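Local coordinates for protein BvnE (Penicillium brevicompactum, PDB 6U9I) that catalyses the stereoselective semipinacol rearrangement in fungal brevianamide assembly, probably as a SnoaL-like isomerase, at residues 14-25 with 88-99. Residues are numbered along the deposited sequence; the frame is centred on the assembly and turned at random.
Sequences LREQLIVSAHRW and PIVDERLRKVVM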
loop_
_atom_site.group_PDB
_atom_site.type_symbol
_atom_site.label_atom_id
_atom_site.label_comp_id
_atom_site.label_asym_id
_atom_site.label_seq_id
_atom_site.Cartn_x
_atom_site.Cartn_y
_atom_site.Cartn_z
ATOM N N LEU A 14 -16.847 12.840 10.917
ATOM C CA LEU A 14 -15.973 12.948 9.756
ATOM C C LEU A 14 -15.465 11.586 9.292
ATOM O O LEU A 14 -15.309 11.361 8.085
ATOM C CB LEU A 14 -14.807 13.869 10.071
ATOM C CG LEU A 14 -13.898 14.118 8.875
ATOM C CD1 LEU A 14 -14.589 14.997 7.850
ATOM C CD2 LEU A 14 -12.622 14.773 9.363
ATOM N N ARG A 15 -15.200 10.668 10.224
ATOM C CA ARG A 15 -14.783 9.325 9.828
ATOM C C ARG A 15 -15.821 8.673 8.925
ATOM O O ARG A 15 -15.486 8.090 7.890
ATOM C CB ARG A 15 -14.537 8.456 11.060
ATOM C CG ARG A 15 -14.179 7.025 10.703
ATOM C CD ARG A 15 -14.079 6.117 11.929
ATOM N NE ARG A 15 -13.485 4.830 11.569
ATOM C CZ ARG A 15 -12.176 4.610 11.540
ATOM N NH1 ARG A 15 -11.332 5.595 11.860
ATOM N NH2 ARG A 15 -11.709 3.417 11.184
ATOM N N GLU A 16 -17.098 8.752 9.300
ATOM C CA GLU A 16 -18.113 8.110 8.474
ATOM C C GLU A 16 -18.219 8.784 7.112
ATOM O O GLU A 16 -18.382 8.105 6.093
ATOM C CB GLU A 16 -19.461 8.098 9.205
ATOM C CG GLU A 16 -19.444 7.307 10.525
ATOM C CD GLU A 16 -18.723 8.031 11.665
ATOM O OE1 GLU A 16 -18.368 9.218 11.498
ATOM O OE2 GLU A 16 -18.506 7.409 12.729
ATOM N N GLN A 17 -18.093 10.114 7.072
ATOM C CA GLN A 17 -18.103 10.823 5.795
ATOM C C GLN A 17 -16.963 10.361 4.892
ATOM O O GLN A 17 -17.154 10.194 3.683
ATOM C CB GLN A 17 -17.999 12.329 6.024
ATOM C CG GLN A 17 -17.767 13.129 4.738
ATOM C CD GLN A 17 -18.978 13.140 3.819
ATOM O OE1 GLN A 17 -19.820 14.031 3.909
ATOM N NE2 GLN A 17 -19.069 12.154 2.926
ATOM N N LEU A 18 -15.766 10.169 5.459
ATOM C CA LEU A 18 -14.635 9.736 4.639
ATOM C C LEU A 18 -14.843 8.312 4.132
ATOM O O LEU A 18 -14.491 7.991 2.990
ATOM C CB LEU A 18 -13.331 9.862 5.434
ATOM C CG LEU A 18 -12.881 11.308 5.713
ATOM C CD1 LEU A 18 -11.860 11.368 6.848
ATOM C CD2 LEU A 18 -12.298 11.958 4.440
ATOM N N ILE A 19 -15.447 7.451 4.957
ATOM C CA ILE A 19 -15.738 6.093 4.513
ATOM C C ILE A 19 -16.777 6.103 3.399
ATOM O O ILE A 19 -16.643 5.384 2.406
ATOM C CB ILE A 19 -16.178 5.229 5.713
ATOM C CG1 ILE A 19 -14.982 5.002 6.640
ATOM C CG2 ILE A 19 -16.797 3.903 5.234
ATOM C CD1 ILE A 19 -15.286 4.221 7.908
ATOM N N VAL A 20 -17.818 6.939 3.530
ATOM C CA VAL A 20 -18.814 7.074 2.470
ATOM C C VAL A 20 -18.169 7.555 1.174
ATOM O O VAL A 20 -18.459 7.032 0.090
ATOM C CB VAL A 20 -19.953 8.009 2.922
ATOM C CG1 VAL A 20 -20.760 8.487 1.731
ATOM C CG2 VAL A 20 -20.844 7.293 3.939
ATOM N N SER A 21 -17.278 8.550 1.251
ATOM C CA SER A 21 -16.644 9.011 0.013
ATOM C C SER A 21 -15.661 7.998 -0.554
ATOM O O SER A 21 -15.499 7.928 -1.779
ATOM C CB SER A 21 -15.954 10.365 0.201
ATOM O OG SER A 21 -16.829 11.300 0.793
ATOM N N ALA A 22 -14.986 7.219 0.299
ATOM C CA ALA A 22 -14.123 6.164 -0.227
ATOM C C ALA A 22 -14.947 5.079 -0.913
ATOM O O ALA A 22 -14.567 4.574 -1.978
ATOM C CB ALA A 22 -13.271 5.558 0.893
ATOM N N HIS A 23 -16.084 4.702 -0.324
ATOM C CA HIS A 23 -16.919 3.715 -0.995
ATOM C C HIS A 23 -17.545 4.283 -2.256
ATOM O O HIS A 23 -17.748 3.546 -3.228
ATOM C CB HIS A 23 -17.986 3.186 -0.036
ATOM C CG HIS A 23 -17.463 2.148 0.911
ATOM N ND1 HIS A 23 -16.963 0.936 0.481
ATOM C CD2 HIS A 23 -17.340 2.147 2.260
ATOM C CE1 HIS A 23 -16.560 0.233 1.526
ATOM N NE2 HIS A 23 -16.776 0.945 2.617
ATOM N N ARG A 24 -17.838 5.587 -2.278
ATOM C CA ARG A 24 -18.324 6.183 -3.516
ATOM C C ARG A 24 -17.266 6.113 -4.601
ATOM O O ARG A 24 -17.578 5.861 -5.772
ATOM C CB ARG A 24 -18.765 7.629 -3.284
ATOM C CG ARG A 24 -19.323 8.296 -4.545
ATOM C CD ARG A 24 -19.727 9.728 -4.258
ATOM N NE ARG A 24 -18.581 10.489 -3.766
ATOM C CZ ARG A 24 -18.643 11.751 -3.353
ATOM N NH1 ARG A 24 -17.547 12.356 -2.915
ATOM N NH2 ARG A 24 -19.802 12.403 -3.379
ATOM N N TRP A 25 -15.997 6.344 -4.230
ATOM C CA TRP A 25 -14.920 6.228 -5.205
ATOM C C TRP A 25 -14.862 4.818 -5.786
ATOM O O TRP A 25 -14.714 4.644 -6.999
ATOM C CB TRP A 25 -13.588 6.614 -4.554
ATOM C CG TRP A 25 -12.427 6.559 -5.492
ATOM C CD1 TRP A 25 -12.085 7.497 -6.424
ATOM C CD2 TRP A 25 -11.446 5.511 -5.592
ATOM N NE1 TRP A 25 -10.949 7.102 -7.099
ATOM C CE2 TRP A 25 -10.540 5.887 -6.607
ATOM C CE3 TRP A 25 -11.243 4.295 -4.920
ATOM C CZ2 TRP A 25 -9.452 5.088 -6.973
ATOM C CZ3 TRP A 25 -10.154 3.501 -5.290
ATOM C CH2 TRP A 25 -9.277 3.906 -6.302
ATOM N N PRO A 88 -11.446 -0.220 5.031
ATOM C CA PRO A 88 -10.795 1.090 4.894
ATOM C C PRO A 88 -10.140 1.541 6.192
ATOM O O PRO A 88 -10.693 1.389 7.283
ATOM C CB PRO A 88 -11.946 2.020 4.493
ATOM C CG PRO A 88 -12.970 1.116 3.894
ATOM C CD PRO A 88 -12.879 -0.157 4.692
ATOM N N ILE A 89 -8.958 2.129 6.058
ATOM C CA ILE A 89 -8.192 2.674 7.173
ATOM C C ILE A 89 -8.306 4.181 7.055
ATOM O O ILE A 89 -7.961 4.734 6.011
ATOM C CB ILE A 89 -6.724 2.230 7.109
ATOM C CG1 ILE A 89 -6.641 0.705 7.061
ATOM C CG2 ILE A 89 -5.938 2.802 8.276
ATOM C CD1 ILE A 89 -5.256 0.206 6.719
ATOM N N VAL A 90 -8.794 4.850 8.100
ATOM C CA VAL A 90 -9.208 6.251 7.989
ATOM C C VAL A 90 -8.405 7.110 8.957
ATOM O O VAL A 90 -8.449 6.884 10.175
ATOM C CB VAL A 90 -10.711 6.423 8.256
ATOM C CG1 VAL A 90 -11.112 7.893 8.060
ATOM C CG2 VAL A 90 -11.510 5.528 7.333
ATOM N N ASP A 91 -7.712 8.134 8.421
ATOM C CA ASP A 91 -7.067 9.171 9.230
ATOM C C ASP A 91 -7.914 10.431 9.085
ATOM O O ASP A 91 -7.774 11.166 8.103
ATOM C CB ASP A 91 -5.623 9.406 8.787
ATOM C CG ASP A 91 -4.860 10.385 9.706
ATOM O OD1 ASP A 91 -5.504 11.162 10.434
ATOM O OD2 ASP A 91 -3.606 10.389 9.690
ATOM N N GLU A 92 -8.794 10.675 10.067
ATOM C CA GLU A 92 -9.691 11.831 10.010
ATOM C C GLU A 92 -8.917 13.139 9.939
ATOM O O GLU A 92 -9.316 14.067 9.230
ATOM C CB GLU A 92 -10.593 11.864 11.241
ATOM C CG GLU A 92 -11.816 11.014 11.166
ATOM C CD GLU A 92 -12.708 11.224 12.378
ATOM O OE1 GLU A 92 -12.833 10.288 13.196
ATOM O OE2 GLU A 92 -13.267 12.338 12.521
ATOM N N ARG A 93 -7.828 13.240 10.699
ATOM C CA ARG A 93 -7.082 14.493 10.758
ATOM C C ARG A 93 -6.501 14.862 9.398
ATOM O O ARG A 93 -6.548 16.030 8.988
ATOM C CB ARG A 93 -5.970 14.389 11.800
ATOM C CG ARG A 93 -5.103 15.641 11.864
ATOM C CD ARG A 93 -4.259 15.690 13.126
ATOM N NE ARG A 93 -3.356 16.841 13.090
ATOM C CZ ARG A 93 -3.589 17.993 13.711
ATOM N NH1 ARG A 93 -2.715 18.989 13.613
ATOM N NH2 ARG A 93 -4.692 18.148 14.434
ATOM N N LEU A 94 -5.951 13.886 8.683
ATOM C CA LEU A 94 -5.351 14.111 7.378
ATOM C C LEU A 94 -6.335 13.963 6.223
ATOM O O LEU A 94 -5.943 14.187 5.067
ATOM C CB LEU A 94 -4.173 13.153 7.178
ATOM C CG LEU A 94 -3.071 13.232 8.240
ATOM C CD1 LEU A 94 -1.886 12.375 7.847
ATOM C CD2 LEU A 94 -2.627 14.687 8.438
ATOM N N ARG A 95 -7.593 13.602 6.499
ATOM C CA ARG A 95 -8.597 13.358 5.456
ATOM C C ARG A 95 -8.136 12.271 4.491
ATOM O O ARG A 95 -8.372 12.354 3.283
ATOM C CB ARG A 95 -8.942 14.632 4.676
ATOM C CG ARG A 95 -10.079 15.454 5.245
ATOM C CD ARG A 95 -9.745 15.943 6.603
ATOM N NE ARG A 95 -10.620 17.013 7.065
ATOM C CZ ARG A 95 -10.461 17.598 8.242
ATOM N NH1 ARG A 95 -11.271 18.580 8.632
ATOM N NH2 ARG A 95 -9.491 17.176 9.037
ATOM N N LYS A 96 -7.495 11.229 5.022
ATOM C CA LYS A 96 -6.965 10.169 4.176
ATOM C C LYS A 96 -7.681 8.856 4.462
ATOM O O LYS A 96 -8.071 8.583 5.602
ATOM C CB LYS A 96 -5.472 9.993 4.375
ATOM C CG LYS A 96 -4.678 11.176 3.827
ATOM C CD LYS A 96 -3.199 10.937 3.971
ATOM C CE LYS A 96 -2.411 12.218 3.736
ATOM N NZ LYS A 96 -2.282 12.572 2.277
ATOM N N VAL A 97 -7.859 8.058 3.405
ATOM C CA VAL A 97 -8.394 6.699 3.520
ATOM C C VAL A 97 -7.473 5.765 2.750
ATOM O O VAL A 97 -7.213 5.991 1.564
ATOM C CB VAL A 97 -9.829 6.584 2.974
ATOM C CG1 VAL A 97 -10.335 5.121 3.113
ATOM C CG2 VAL A 97 -10.756 7.547 3.707
ATOM N N VAL A 98 -7.000 4.705 3.412
ATOM C CA VAL A 98 -6.121 3.716 2.788
ATOM C C VAL A 98 -6.913 2.434 2.564
ATOM O O VAL A 98 -7.629 1.988 3.465
ATOM C CB VAL A 98 -4.885 3.450 3.661
ATOM C CG1 VAL A 98 -3.991 2.384 3.020
ATOM C CG2 VAL A 98 -4.104 4.753 3.859
ATOM N N MET A 99 -6.781 1.839 1.376
ATOM C CA MET A 99 -7.511 0.614 1.061
ATOM C C MET A 99 -6.624 -0.367 0.315
ATOM O O MET A 99 -5.950 -0.010 -0.655
ATOM C CB MET A 99 -8.765 0.895 0.233
ATOM C CG MET A 99 -9.822 1.662 1.031
ATOM S SD MET A 99 -11.362 1.871 0.141
ATOM C CE MET A 99 -10.839 2.926 -1.204
HETATM O O HOH W 1 -11.557 8.211 13.214
#
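Val90 is wedged between Leu18 and Ile19, and its two methyls divide the work: CG1 lies 3.8 Å from Leu18 CD1, while CG2 presses on Ile19 CG1 at 3.6 Å. With CG1 anti to the backbone N (chi1 -177°), the valine straddles successive residues of the helix. Further along, Val97 repeats the pattern, its CG2 against Leu18 CB and its CG1 3.7 Å from Ala22 CB. Met99, bent at its last torsion (chi3 -66°), turns its CE methyl toward Trp25 CE3.

Polar groups border this apolar strip. The Arg15 chain, extended from CG to NE, carries its guanidinium past Val90, whose CB sits 3.7 Å above one face, toward the rim. Arg15 NH1 donates to a water in the guanidinium plane, whereas NH2 forms a salt bridge with Asp91 of the second subunit. The Glu92 carboxylate lies along the start of the helix, OE2 3.3 Å from Leu14 CB and OE1 3.3 Å from Arg15 CB. Leu14 CD2 rests over the centre of the Arg95 guanidinium, 3.7 Å from CZ; that group also bonds weakly through NH2 to the carbonyls of Glu92 and Arg93, and NH1 pairs with Glu124.

Behind these contacts, the turn is shaped by Asp91: its OD1 takes the Leu94 N-H from above the carboxylate plane at 3.3 Å, an Asx motif, and Arg95 and Lys96 together face it in a G1 beta bulge. The helix runs at 51° across strand 96-99, as an amphipathic helix laid over a bulged beta hairpin, consistent with the helix-on-curved-sheet architecture of the SnoaL-like, NTF2-type alpha+beta fold.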